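Local atomic coordinates of phage terminase large subunit (Thermus phage P7426, PDB entry 4ZNK), a protein that probably drives viral DNA into empty capsids as an ATP-powered motor and cuts the genome as an endonuclease, represented here by its N-terminal ATPase domain. Residues 69-74 and 151-156; 144-149 and 169-174; 184-189 and 249-254; 8-13 and 53-58; 194-199 and 211-216. All coordinates share one frame; numbering follows the deposited sequence. Where two conformers were deposited one is given.

Contact 1 (69-74 and 151-156)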
# COMPACT_ATOMS: atom_id res chain seq x y z
N TRP A 69 2.84 3.35 -9.15
CA TRP A 69 4.13 3.25 -8.49
C TRP A 69 3.96 2.72 -7.10
O TRP A 69 2.93 2.98 -6.47
CB TRP A 69 4.81 4.61 -8.34
CG TRP A 69 5.31 5.28 -9.57
CD1 TRP A 69 5.40 4.76 -10.83
CD2 TRP A 69 5.77 6.63 -9.66
NE1 TRP A 69 5.90 5.71 -11.69
CE2 TRP A 69 6.15 6.86 -10.99
CE3 TRP A 69 5.90 7.66 -8.73
CZ2 TRP A 69 6.65 8.10 -11.43
CZ3 TRP A 69 6.41 8.88 -9.16
CH2 TRP A 69 6.77 9.08 -10.49
N ILE A 70 4.96 1.99 -6.63
CA ILE A 70 5.16 1.83 -5.19
C ILE A 70 6.41 2.64 -4.86
O ILE A 70 7.46 2.49 -5.50
CB ILE A 70 5.28 0.34 -4.74
CG1 ILE A 70 5.50 0.24 -3.22
CG2 ILE A 70 6.35 -0.41 -5.52
CD1 ILE A 70 6.97 0.36 -2.73
N ILE A 71 6.25 3.55 -3.91
CA ILE A 71 7.35 4.40 -3.43
C ILE A 71 7.65 4.06 -1.98
O ILE A 71 6.75 4.02 -1.14
CB ILE A 71 7.01 5.90 -3.53
CG1 ILE A 71 6.54 6.24 -4.95
CG2 ILE A 71 8.24 6.75 -3.19
CD1 ILE A 71 5.18 6.88 -4.99
N ALA A 72 8.92 3.81 -1.70
CA ALA A 72 9.40 3.56 -0.34
C ALA A 72 10.58 4.49 -0.04
O ALA A 72 11.06 5.18 -0.94
CB ALA A 72 9.79 2.09 -0.19
N PRO A 73 11.04 4.54 1.23
CA PRO A 73 12.18 5.40 1.60
C PRO A 73 13.45 5.11 0.80
O PRO A 73 14.21 6.03 0.48
CB PRO A 73 12.38 5.10 3.09
CG PRO A 73 10.99 4.71 3.58
CD PRO A 73 10.41 3.93 2.41
N THR A 74 13.65 3.85 0.44
CA THR A 74 14.83 3.41 -0.30
C THR A 74 14.41 2.44 -1.37
O THR A 74 13.32 1.86 -1.28
CB THR A 74 15.82 2.68 0.59
OG1 THR A 74 15.22 1.46 1.03
CG2 THR A 74 16.18 3.52 1.79
N VAL A 151 -0.90 5.11 -6.56
CA VAL A 151 0.40 5.03 -5.89
C VAL A 151 0.24 4.32 -4.56
O VAL A 151 -0.78 4.48 -3.87
CB VAL A 151 1.05 6.43 -5.64
CG1 VAL A 151 1.37 7.12 -6.96
CG2 VAL A 151 0.16 7.29 -4.75
N ILE A 152 1.25 3.54 -4.21
CA ILE A 152 1.41 2.96 -2.89
C ILE A 152 2.65 3.56 -2.24
O ILE A 152 3.73 3.51 -2.81
CB ILE A 152 1.58 1.43 -2.96
CG1 ILE A 152 0.33 0.77 -3.53
CG2 ILE A 152 1.91 0.86 -1.59
CD1 ILE A 152 0.66 -0.48 -4.27
N LEU A 153 2.47 4.14 -1.05
CA LEU A 153 3.59 4.64 -0.25
C LEU A 153 3.86 3.68 0.89
O LEU A 153 3.03 3.54 1.79
CB LEU A 153 3.31 6.03 0.32
CG LEU A 153 3.46 7.23 -0.60
CD1 LEU A 153 2.37 7.29 -1.64
CD2 LEU A 153 3.49 8.51 0.21
N ASP A 154 5.00 2.99 0.82
CA ASP A 154 5.36 1.99 1.80
C ASP A 154 6.26 2.66 2.84
O ASP A 154 7.09 3.49 2.51
CB ASP A 154 6.05 0.80 1.15
CG ASP A 154 6.22 -0.39 2.11
OD1 ASP A 154 5.44 -0.50 3.08
OD2 ASP A 154 7.12 -1.23 1.87
N GLU A 155 6.11 2.27 4.10
CA GLU A 155 6.82 2.94 5.20
C GLU A 155 6.63 4.45 5.08
O GLU A 155 7.59 5.23 5.22
CB GLU A 155 8.32 2.60 5.19
CG GLU A 155 8.66 1.16 5.49
CD GLU A 155 10.14 0.99 5.83
OE1 GLU A 155 11.00 1.29 4.98
OE2 GLU A 155 10.44 0.57 6.97
N ALA A 156 5.40 4.87 4.83
CA ALA A 156 5.11 6.28 4.57
C ALA A 156 5.52 7.24 5.67
O ALA A 156 5.79 8.40 5.39
CB ALA A 156 3.62 6.45 4.29
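Trp69 meets Val151 through its CB, 4.5 Å from Val151 CG1, while the indole leads away from the partner strand. Leu148 covers one face of that indole, and Ile71 CD1 lies in plane at its edge. A second flat group, the Asp154 carboxylate, gives OD2 to Gln77 NE2 and OD1 to a weak bond from Glu155 N. Strands 69-72 and 151-154 run parallel, the axes of these short segments 4.7 Å apart at their closest. Their ladder consists of Ile152 N to Trp69 O (2.9 Å), Ile71 N to Ile152 O (2.7 Å) and Asp154 N to Ile71 O (2.8 Å). Ile70 holds CG1 anti to the backbone N (chi1 179°). CG1 thereby lies 4.0 Å from Ile152 CG2, and CD1 continues to Asp154 CB, Ile70 and Asp154 running alongside each other. Pro73 crosses Glu155 at about a right angle, its CG 3.7 Å from Glu155 OE1. An apolar Walker B strand, held by backbone bonds to its parallel neighbour, thus presents polar ends at its C-terminal tip: Asp154, seen binding magnesium, packed at CB by Ile70 CD1 and hydrogen-bonded at OD2 by Gln77, and Glu155, the predicted ATPase residue, which rests on Pro73.

Contact 2 (144-149 and 169-174)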
# COMPACT_ATOMS: atom_id res chain seq x y z
N ARG A 144 9.79 11.81 -11.98
CA ARG A 144 9.76 12.83 -13.03
C ARG A 144 8.44 12.88 -13.80
O ARG A 144 8.24 12.10 -14.73
CB ARG A 144 10.88 12.59 -14.07
CG ARG A 144 12.30 12.69 -13.56
CD ARG A 144 12.73 14.14 -13.42
NE ARG A 144 13.11 14.77 -14.69
CZ ARG A 144 14.36 15.10 -15.04
NH1 ARG A 144 15.39 14.84 -14.23
NH2 ARG A 144 14.59 15.69 -16.21
N GLY A 145 7.56 13.80 -13.43
CA GLY A 145 6.39 14.13 -14.24
C GLY A 145 5.61 12.99 -14.89
O GLY A 145 5.48 12.91 -16.11
N ALA A 146 5.06 12.12 -14.05
CA ALA A 146 4.28 10.98 -14.49
C ALA A 146 2.78 11.25 -14.37
O ALA A 146 2.35 12.15 -13.66
CB ALA A 146 4.67 9.75 -13.68
N THR A 147 2.00 10.43 -15.08
CA THR A 147 0.55 10.41 -15.00
C THR A 147 0.13 9.01 -14.58
O THR A 147 0.41 8.06 -15.29
CB THR A 147 -0.08 10.78 -16.37
OG1 THR A 147 0.32 12.10 -16.73
CG2 THR A 147 -1.58 10.66 -16.33
N LEU A 148 -0.53 8.90 -13.42
CA LEU A 148 -0.72 7.60 -12.77
C LEU A 148 -2.16 7.38 -12.32
O LEU A 148 -2.86 8.31 -11.98
CB LEU A 148 0.21 7.47 -11.54
CG LEU A 148 1.70 7.52 -11.80
CD1 LEU A 148 2.48 7.37 -10.50
CD2 LEU A 148 2.13 6.45 -12.76
N ASP A 149 -2.57 6.11 -12.32
CA ASP A 149 -3.83 5.69 -11.73
C ASP A 149 -3.75 5.46 -10.23
O ASP A 149 -4.73 5.63 -9.53
CB ASP A 149 -4.32 4.39 -12.38
CG ASP A 149 -4.68 4.58 -13.83
OD1 ASP A 149 -5.88 4.77 -14.11
OD2 ASP A 149 -3.77 4.52 -14.69
N GLU A 169 1.76 13.17 -5.22
CA GLU A 169 0.33 13.43 -5.31
C GLU A 169 -0.11 14.01 -6.66
O GLU A 169 -1.15 13.61 -7.18
CB GLU A 169 -0.15 14.36 -4.19
CG GLU A 169 -1.68 14.46 -4.19
CD GLU A 169 -2.27 15.18 -3.01
OE1 GLU A 169 -1.56 16.00 -2.38
OE2 GLU A 169 -3.46 14.91 -2.71
N PRO A 170 0.67 14.94 -7.25
CA PRO A 170 0.26 15.54 -8.53
C PRO A 170 0.23 14.55 -9.71
O PRO A 170 -0.36 14.87 -10.75
CB PRO A 170 1.32 16.62 -8.76
CG PRO A 170 1.85 16.94 -7.40
CD PRO A 170 1.87 15.61 -6.71
N THR A 171 0.84 13.38 -9.58
CA THR A 171 0.75 12.38 -10.64
C THR A 171 -0.65 11.80 -10.74
O THR A 171 -0.97 11.13 -11.71
CB THR A 171 1.72 11.21 -10.43
OG1 THR A 171 1.31 10.45 -9.28
CG2 THR A 171 3.10 11.70 -10.22
N LEU A 172 -1.48 12.04 -9.72
CA LEU A 172 -2.81 11.44 -9.65
C LEU A 172 -3.96 12.30 -10.19
O LEU A 172 -5.07 11.80 -10.32
CB LEU A 172 -3.13 11.09 -8.20
CG LEU A 172 -2.19 10.07 -7.53
CD1 LEU A 172 -2.52 9.98 -6.05
CD2 LEU A 172 -2.29 8.72 -8.20
N SER A 173 -3.69 13.57 -10.51
CA SER A 173 -4.74 14.53 -10.87
C SER A 173 -5.53 14.15 -12.11
O SER A 173 -6.76 14.06 -12.09
CB SER A 173 -4.14 15.93 -11.09
OG SER A 173 -3.23 16.29 -10.09
N VAL A 174 -4.83 13.93 -13.21
CA VAL A 174 -5.48 13.75 -14.50
C VAL A 174 -6.43 12.54 -14.56
O VAL A 174 -7.44 12.58 -15.27
CB VAL A 174 -4.41 13.61 -15.62
CG1 VAL A 174 -4.97 12.97 -16.87
CG2 VAL A 174 -3.81 14.97 -15.92
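Leu148 and Thr171 run alongside each other in one direction, and the leucine can be followed atom by atom. CB stands 3.8 Å from Thr171 O; CG comes to within 3.9 Å of both Thr171 CB and OG1; CD1 comes nearest, 3.5 Å from Thr171 OG1. The hydroxyl is bonded to Ile168 O, and Leu148 packs against its side. Setting OG1 between the backbone N and the carbonyl carbon (chi1 68°) turns Thr171 CG2 to Ala146, with Ala146 O 3.5 Å from Thr171 CG2. One backbone bond joins the segments, Leu148 N to Thr171 O at 2.8 Å. Leu172 CD2 also reaches Leu148 O at 3.8 Å, and Thr147 CG2 touches Val174 CG1 at 4.1 Å. Asp149 extends the link through a salt bridge to Arg175, just after 169-174, and has a second one with Arg63, beyond helix 48-62. The 3-10 turn 169-171 follows helix 161-168 and leads towards strand 178-183, while 144-149 runs into strand 150-154, the parallel neighbour of 178-183. The contact therefore closes the base of a beta-alpha-beta crossover, the repeating element of the P-loop NTPase fold.

Contact 3 (184-189 and 249-254)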
# COMPACT_ATOMS: atom_id res chain seq x y z
N THR A 184 4.09 1.60 9.65
CA THR A 184 4.10 1.67 11.10
C THR A 184 4.36 3.14 11.43
O THR A 184 5.07 3.81 10.70
CB THR A 184 5.19 0.77 11.71
OG1 THR A 184 6.45 1.10 11.14
CG2 THR A 184 4.89 -0.68 11.42
N PRO A 185 3.77 3.65 12.51
CA PRO A 185 3.87 5.07 12.81
C PRO A 185 5.25 5.50 13.30
O PRO A 185 6.04 4.68 13.78
CB PRO A 185 2.82 5.27 13.91
CG PRO A 185 2.68 3.97 14.55
CD PRO A 185 2.97 2.93 13.51
N LYS A 186 5.54 6.79 13.11
CA LYS A 186 6.79 7.38 13.55
C LYS A 186 6.48 8.72 14.22
O LYS A 186 6.99 9.76 13.84
CB LYS A 186 7.74 7.58 12.37
CG LYS A 186 8.17 6.28 11.69
CD LYS A 186 9.19 5.51 12.54
CE LYS A 186 9.37 4.07 12.04
NZ LYS A 186 8.06 3.30 12.12
N GLY A 187 5.60 8.68 15.21
CA GLY A 187 5.30 9.88 15.96
C GLY A 187 4.21 10.69 15.32
O GLY A 187 3.47 10.22 14.45
N LEU A 188 4.09 11.94 15.76
CA LEU A 188 2.96 12.76 15.34
C LEU A 188 3.30 13.62 14.12
O LEU A 188 3.17 14.84 14.15
CB LEU A 188 2.52 13.61 16.53
CG LEU A 188 1.47 12.99 17.48
CD1 LEU A 188 1.36 11.46 17.44
CD2 LEU A 188 1.71 13.46 18.85
N ASN A 189 3.71 12.96 13.03
CA ASN A 189 4.14 13.66 11.84
C ASN A 189 3.02 13.64 10.78
O ASN A 189 1.85 13.46 11.13
CB ASN A 189 5.46 13.06 11.32
CG ASN A 189 5.30 11.67 10.67
OD1 ASN A 189 4.29 10.98 10.80
ND2 ASN A 189 6.35 11.25 9.99
N PHE A 249 8.90 -0.53 20.05
CA PHE A 249 7.96 -1.64 20.22
C PHE A 249 6.53 -1.16 20.06
O PHE A 249 5.73 -1.79 19.36
CB PHE A 249 8.10 -2.32 21.58
CG PHE A 249 7.15 -3.45 21.76
CD1 PHE A 249 7.45 -4.70 21.25
CD2 PHE A 249 5.94 -3.27 22.38
CE1 PHE A 249 6.56 -5.74 21.38
CE2 PHE A 249 5.04 -4.32 22.51
CZ PHE A 249 5.36 -5.55 22.02
N ARG A 250 6.21 -0.06 20.72
CA ARG A 250 4.88 0.51 20.65
C ARG A 250 4.49 0.91 19.21
O ARG A 250 3.34 0.75 18.81
CB ARG A 250 4.78 1.70 21.59
CG ARG A 250 4.85 1.26 23.03
CD ARG A 250 5.20 2.37 23.97
NE ARG A 250 4.13 3.34 24.07
CZ ARG A 250 4.12 4.32 24.96
NH1 ARG A 250 5.13 4.44 25.81
NH2 ARG A 250 3.11 5.17 25.00
N GLN A 251 5.45 1.42 18.45
CA GLN A 251 5.19 1.76 17.05
C GLN A 251 5.10 0.54 16.15
O GLN A 251 4.13 0.39 15.41
CB GLN A 251 6.29 2.71 16.54
CG GLN A 251 6.26 4.01 17.29
CD GLN A 251 7.27 5.06 16.83
OE1 GLN A 251 8.38 4.76 16.39
NE2 GLN A 251 6.87 6.30 16.92
N GLU A 252 6.10 -0.33 16.21
CA GLU A 252 6.21 -1.42 15.24
C GLU A 252 5.23 -2.55 15.49
O GLU A 252 4.81 -3.24 14.55
CB GLU A 252 7.63 -1.98 15.22
CG GLU A 252 8.70 -0.98 14.81
CD GLU A 252 8.43 -0.38 13.45
OE1 GLU A 252 8.49 0.87 13.33
OE2 GLU A 252 8.16 -1.15 12.50
N TYR A 253 4.85 -2.74 16.75
CA TYR A 253 3.92 -3.81 17.11
C TYR A 253 2.62 -3.24 17.62
O TYR A 253 1.55 -3.71 17.25
CB TYR A 253 4.56 -4.76 18.15
CG TYR A 253 5.71 -5.52 17.54
CD1 TYR A 253 5.49 -6.67 16.80
CD2 TYR A 253 7.02 -5.05 17.65
CE1 TYR A 253 6.55 -7.34 16.20
CE2 TYR A 253 8.07 -5.71 17.05
CZ TYR A 253 7.83 -6.86 16.33
OH TYR A 253 8.88 -7.51 15.76
N GLY A 254 2.70 -2.18 18.41
CA GLY A 254 1.48 -1.58 18.94
C GLY A 254 0.76 -0.70 17.93
O GLY A 254 -0.39 -0.34 18.14
O HOH W 1 4.23 6.97 17.06
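Lys186 NZ makes a salt bridge to Glu252 OE1 at 2.7 Å, head-on to the oxygen, in line with its C-O bond. The same oxygen takes a second hydrogen bond from Thr184 OG1, 3.0 Å away, which arrives on the syn side but 30° out of the carboxylate plane. Bends at chi2 and chi4 fold the lysine back over its own loop, where NZ also donates to Pro185 O at 3.0 Å from above the carbonyl plane. Glu252, bent at chi2, swings round from a helix position whose CB points away from the loop; its OE2 has a long, weak ion pair with Arg44. Further out, Gln251 reaches across with an extended chain. Its CD passes 3.3 Å from Pro185 O, and its NE2, bonded to His260, shares a water with Gly187 N, 2.7 Å from Gln251 NE2. Pro185 CD completes the packing, 3.4 Å from Gln251 O. The loop leaves strand 178-183 where terminase ATPases probably carry their coupling motif, and the Thr184 side chain is about 4 Å from that of Lys48. With two donors on one oxygen, Glu252 is probably kept as a carboxylate, able to tie helix 246-252 to the edge of the nucleotide site.

Contact 4 (8-13 and 53-58)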
# COMPACT_ATOMS: atom_id res chain seq x y z
N ARG A 8 -16.15 3.23 -8.60
CA ARG A 8 -14.79 2.72 -8.41
C ARG A 8 -14.76 1.19 -8.36
O ARG A 8 -15.44 0.57 -7.55
CB ARG A 8 -14.18 3.28 -7.13
CG ARG A 8 -13.99 4.81 -7.11
CD ARG A 8 -12.51 5.25 -7.09
NE ARG A 8 -11.72 4.57 -6.07
CZ ARG A 8 -10.95 3.50 -6.27
NH1 ARG A 8 -10.83 2.95 -7.49
NH2 ARG A 8 -10.28 2.99 -5.26
N LEU A 9 -13.92 0.59 -9.21
CA LEU A 9 -13.78 -0.86 -9.23
C LEU A 9 -12.98 -1.39 -8.04
O LEU A 9 -11.97 -0.80 -7.64
CB LEU A 9 -13.11 -1.31 -10.51
CG LEU A 9 -13.82 -0.91 -11.82
CD1 LEU A 9 -13.10 -1.56 -12.95
CD2 LEU A 9 -15.29 -1.28 -11.83
N ARG A 10 -13.44 -2.51 -7.48
CA ARG A 10 -12.79 -3.12 -6.31
C ARG A 10 -12.66 -4.62 -6.51
O ARG A 10 -13.48 -5.24 -7.18
CB ARG A 10 -13.58 -2.81 -5.04
CG ARG A 10 -13.65 -1.32 -4.70
CD ARG A 10 -12.41 -0.84 -3.95
NE ARG A 10 -11.26 -0.66 -4.82
CZ ARG A 10 -10.01 -1.05 -4.56
NH1 ARG A 10 -9.69 -1.67 -3.43
NH2 ARG A 10 -9.07 -0.81 -5.47
N PRO A 11 -11.60 -5.22 -5.95
CA PRO A 11 -11.38 -6.65 -6.17
C PRO A 11 -12.48 -7.54 -5.57
O PRO A 11 -13.07 -7.27 -4.52
CB PRO A 11 -10.03 -6.91 -5.49
CG PRO A 11 -9.86 -5.81 -4.52
CD PRO A 11 -10.52 -4.62 -5.15
N SER A 12 -12.72 -8.63 -6.28
CA SER A 12 -13.77 -9.56 -5.94
C SER A 12 -13.22 -10.72 -5.14
O SER A 12 -12.01 -10.96 -5.13
CB SER A 12 -14.41 -10.13 -7.21
OG SER A 12 -13.46 -10.92 -7.90
N ASP A 13 -14.14 -11.46 -4.53
CA ASP A 13 -13.83 -12.73 -3.92
C ASP A 13 -13.12 -13.68 -4.87
O ASP A 13 -12.21 -14.40 -4.46
CB ASP A 13 -15.10 -13.38 -3.32
CG ASP A 13 -16.28 -13.47 -4.32
OD1 ASP A 13 -16.14 -13.20 -5.54
OD2 ASP A 13 -17.38 -13.86 -3.86
N SER A 53 0.34 -5.23 -2.34
CA SER A 53 0.72 -5.92 -3.56
C SER A 53 -0.53 -6.40 -4.30
O SER A 53 -0.61 -6.27 -5.51
CB SER A 53 1.68 -7.09 -3.28
OG SER A 53 1.07 -8.16 -2.59
N VAL A 54 -1.52 -6.90 -3.56
CA VAL A 54 -2.79 -7.35 -4.14
C VAL A 54 -3.52 -6.19 -4.83
O VAL A 54 -4.09 -6.37 -5.90
CB VAL A 54 -3.68 -8.01 -3.03
CG1 VAL A 54 -5.11 -8.24 -3.49
CG2 VAL A 54 -3.06 -9.35 -2.63
N GLU A 55 -3.50 -5.01 -4.22
CA GLU A 55 -4.08 -3.81 -4.82
C GLU A 55 -3.39 -3.49 -6.16
O GLU A 55 -4.06 -3.21 -7.15
CB GLU A 55 -3.99 -2.62 -3.85
CG GLU A 55 -4.97 -2.68 -2.68
CD GLU A 55 -6.39 -2.28 -3.06
OE1 GLU A 55 -6.56 -1.43 -3.96
OE2 GLU A 55 -7.34 -2.82 -2.47
N ALA A 56 -2.06 -3.55 -6.21
CA ALA A 56 -1.36 -3.28 -7.46
C ALA A 56 -1.69 -4.33 -8.53
O ALA A 56 -1.97 -3.99 -9.68
CB ALA A 56 0.16 -3.20 -7.23
N VAL A 57 -1.69 -5.61 -8.16
CA VAL A 57 -2.06 -6.65 -9.12
C VAL A 57 -3.47 -6.43 -9.65
O VAL A 57 -3.72 -6.65 -10.84
CB VAL A 57 -1.97 -8.07 -8.49
CG1 VAL A 57 -2.37 -9.12 -9.48
CG2 VAL A 57 -0.56 -8.35 -8.00
N PHE A 58 -4.38 -6.02 -8.78
CA PHE A 58 -5.77 -5.79 -9.18
C PHE A 58 -5.83 -4.75 -10.29
O PHE A 58 -6.49 -4.96 -11.32
CB PHE A 58 -6.63 -5.36 -7.99
CG PHE A 58 -8.01 -4.90 -8.39
CD1 PHE A 58 -8.97 -5.81 -8.78
CD2 PHE A 58 -8.34 -3.55 -8.40
CE1 PHE A 58 -10.22 -5.39 -9.16
CE2 PHE A 58 -9.59 -3.13 -8.79
CZ PHE A 58 -10.52 -4.05 -9.17
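Pro11 and Phe58 mark the closest backbone approach, their CA atoms 6.4 Å apart, where the extended residues 8-12 pass a turn of the regular helix 53-58. No backbone hydrogen bond joins the two; contacts made by the side chains of Glu55 and Phe58 hold them together, the ring also meeting the backbone of Leu9-Pro11. Phe58, with CG anti to the backbone N (chi1 170°), sends its ring out to the 9-11 backbone. Pro11 CD stands 3.8 Å above the ring centroid and almost exactly on its normal, a CH-pi contact over the face, and Pro11 CB touches Phe58 CD1 at 3.6 Å. Leu9 CB packs on Phe58 CZ at 4.0 Å. Arg10 points its CB away from the helix, but bends at chi2 and chi3 bring the guanidinium back to Glu55. The grip is end-on: NH1 to Glu55 OE2 at 2.8 Å and NH2 to Glu55 OE1 at 3.0 Å, both on syn lone pairs, with the two planes 20° apart. Arg10 NE donates to Leu9 O, fixing the rotation of the group. Glu55 is shared further, OE2 with His31 and OE1 with Arg38, so one buried carboxylate gathers two arginines. The N-terminal chain thereby crosses helix 48-62, which follows the P-loop, at Glu55 and Phe58. Helix 13-18 continues over Val54 and Val57, helix 75-93 flanks Ser53, and Trp178 of strand 178-183 touches Glu55.

Contact 5 (194-199 and 211-216)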
# COMPACT_ATOMS: atom_id res chain seq x y z
N PHE A 194 -2.50 12.69 8.39
CA PHE A 194 -3.27 12.11 7.28
C PHE A 194 -4.15 11.00 7.80
O PHE A 194 -5.30 10.84 7.37
CB PHE A 194 -2.34 11.59 6.18
CG PHE A 194 -2.18 12.55 5.05
CD1 PHE A 194 -1.84 13.87 5.29
CD2 PHE A 194 -2.38 12.13 3.75
CE1 PHE A 194 -1.71 14.76 4.24
CE2 PHE A 194 -2.25 13.01 2.70
CZ PHE A 194 -1.91 14.32 2.94
N PHE A 195 -3.61 10.22 8.74
CA PHE A 195 -4.39 9.16 9.36
C PHE A 195 -5.66 9.74 10.01
O PHE A 195 -6.76 9.24 9.80
CB PHE A 195 -3.55 8.41 10.41
CG PHE A 195 -4.32 7.36 11.15
CD1 PHE A 195 -4.31 6.04 10.71
CD2 PHE A 195 -5.09 7.68 12.26
CE1 PHE A 195 -5.05 5.05 11.37
CE2 PHE A 195 -5.84 6.70 12.92
CZ PHE A 195 -5.81 5.39 12.48
N LEU A 196 -5.51 10.78 10.82
CA LEU A 196 -6.68 11.36 11.49
C LEU A 196 -7.73 11.82 10.51
O LEU A 196 -8.93 11.76 10.80
CB LEU A 196 -6.29 12.54 12.39
CG LEU A 196 -5.49 12.22 13.64
CD1 LEU A 196 -5.30 13.48 14.49
CD2 LEU A 196 -6.17 11.14 14.45
N MET A 197 -7.32 12.28 9.33
CA MET A 197 -8.30 12.77 8.35
C MET A 197 -9.27 11.69 7.87
O MET A 197 -10.34 11.98 7.34
CB MET A 197 -7.60 13.37 7.15
CG MET A 197 -6.94 14.72 7.43
SD MET A 197 -5.88 15.25 6.05
CE MET A 197 -5.39 16.89 6.60
N GLY A 198 -8.88 10.43 8.03
CA GLY A 198 -9.69 9.30 7.61
C GLY A 198 -10.21 8.46 8.77
O GLY A 198 -10.91 7.48 8.57
N TRP A 199 -9.88 8.84 9.99
CA TRP A 199 -10.23 8.01 11.14
C TRP A 199 -11.63 8.30 11.67
O TRP A 199 -11.89 9.36 12.26
CB TRP A 199 -9.23 8.20 12.29
CG TRP A 199 -9.60 7.35 13.45
CD1 TRP A 199 -10.06 7.77 14.67
CD2 TRP A 199 -9.58 5.92 13.50
NE1 TRP A 199 -10.31 6.69 15.47
CE2 TRP A 199 -10.02 5.54 14.77
CE3 TRP A 199 -9.22 4.93 12.58
CZ2 TRP A 199 -10.11 4.21 15.16
CZ3 TRP A 199 -9.31 3.63 12.95
CH2 TRP A 199 -9.76 3.27 14.24
N GLY A 211 -10.88 11.11 19.53
CA GLY A 211 -12.26 11.45 19.85
C GLY A 211 -12.72 12.78 19.27
O GLY A 211 -13.91 13.08 19.30
N ILE A 212 -11.78 13.58 18.77
CA ILE A 212 -12.05 14.96 18.38
C ILE A 212 -11.45 15.36 17.03
O ILE A 212 -11.33 16.54 16.73
CB ILE A 212 -11.50 15.96 19.44
CG1 ILE A 212 -9.98 15.78 19.61
CG2 ILE A 212 -12.19 15.76 20.78
CD1 ILE A 212 -9.28 16.99 20.20
N ASN A 213 -11.06 14.38 16.22
CA ASN A 213 -10.38 14.69 14.96
C ASN A 213 -11.38 15.10 13.87
O ASN A 213 -12.51 14.61 13.86
CB ASN A 213 -9.58 13.48 14.51
CG ASN A 213 -10.44 12.28 14.28
OD1 ASN A 213 -11.06 11.76 15.21
ND2 ASN A 213 -10.49 11.81 13.03
N GLN A 214 -10.96 16.00 12.98
CA GLN A 214 -11.72 16.36 11.79
C GLN A 214 -11.44 15.39 10.67
O GLN A 214 -10.28 15.18 10.32
CB GLN A 214 -11.35 17.75 11.26
CG GLN A 214 -11.98 18.95 11.93
CD GLN A 214 -11.80 20.19 11.08
OE1 GLN A 214 -10.76 20.38 10.43
NE2 GLN A 214 -12.82 21.04 11.05
N THR A 215 -12.48 14.84 10.05
CA THR A 215 -12.28 13.94 8.92
C THR A 215 -12.60 14.62 7.59
O THR A 215 -13.24 15.67 7.54
CB THR A 215 -13.15 12.70 9.07
OG1 THR A 215 -14.52 13.09 9.12
CG2 THR A 215 -12.79 11.93 10.36
N HIS A 216 -12.18 13.98 6.51
CA HIS A 216 -12.29 14.50 5.15
C HIS A 216 -12.90 13.38 4.31
O HIS A 216 -12.53 12.21 4.47
CB HIS A 216 -10.91 14.93 4.66
CG HIS A 216 -10.89 15.61 3.32
ND1 HIS A 216 -11.28 14.98 2.15
CD2 HIS A 216 -10.49 16.85 2.96
CE1 HIS A 216 -11.14 15.81 1.14
NE2 HIS A 216 -10.66 16.96 1.61
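Asn213 ND2 bonds to two backbone carbonyls at once, Leu196 O at 2.7 Å and Trp199 O at 2.9 Å. The second bond is the straighter, 171° at the hydrogen, and lies in the amide plane on a lone pair of Trp199 O; the first leaves the amide plane by 18°. Asn213 CG sits between its own backbone N and carbonyl carbon (chi1 60°), which aims the amide at the helix. Leu196 O is itself shared, because Trp199 N also donates to it. Asn213 OD1 lies near the plane of the Trp199 ring, at its edge, 4.1 Å from CD1, while the indole NE1 is bonded to Gly202 O. These carbonyls come from the last part of helix 190-198 and the residue after it. The loop that supplies Asn213 returns from that helix to strand 219-224, the outermost strand on one side of the central sheet in this chain, so the contact closes a connection at the surface of the ATPase domain. A backbone bond, His216 N to Met197 O at 2.8 Å, extends it, with a CA-H...O contact from Thr215 CA to the same oxygen at 3.2 Å. Thr215 CG2 approaches Trp199 O at 3.3 Å, and Leu196 CB packs on Asn213 CB at 4.0 Å. Beyond them the His216 ring meets Phe219 edge-to-face.

Contact 1 is the hub, lying in the middle of the sheet with its Walker B end at the ATPase site. Contact 2, its centre 15 Å away, packs against the N-terminal end of the same strands, with Leu172 CD1 4.0 Å from Val151 CG2. Contact 4 touches it through helix 48-62, where Ala56 CB lies 4.0 Å from Ile152 CD1. Contact 3 does not touch contact 1, yet Thr184 is about 6 Å from Glu155 between side chains, so the two probably border the same ATPase site. Contact 5 is nested in the chain between the segments of contact 3, centres 17 Å apart, and lies away from the site.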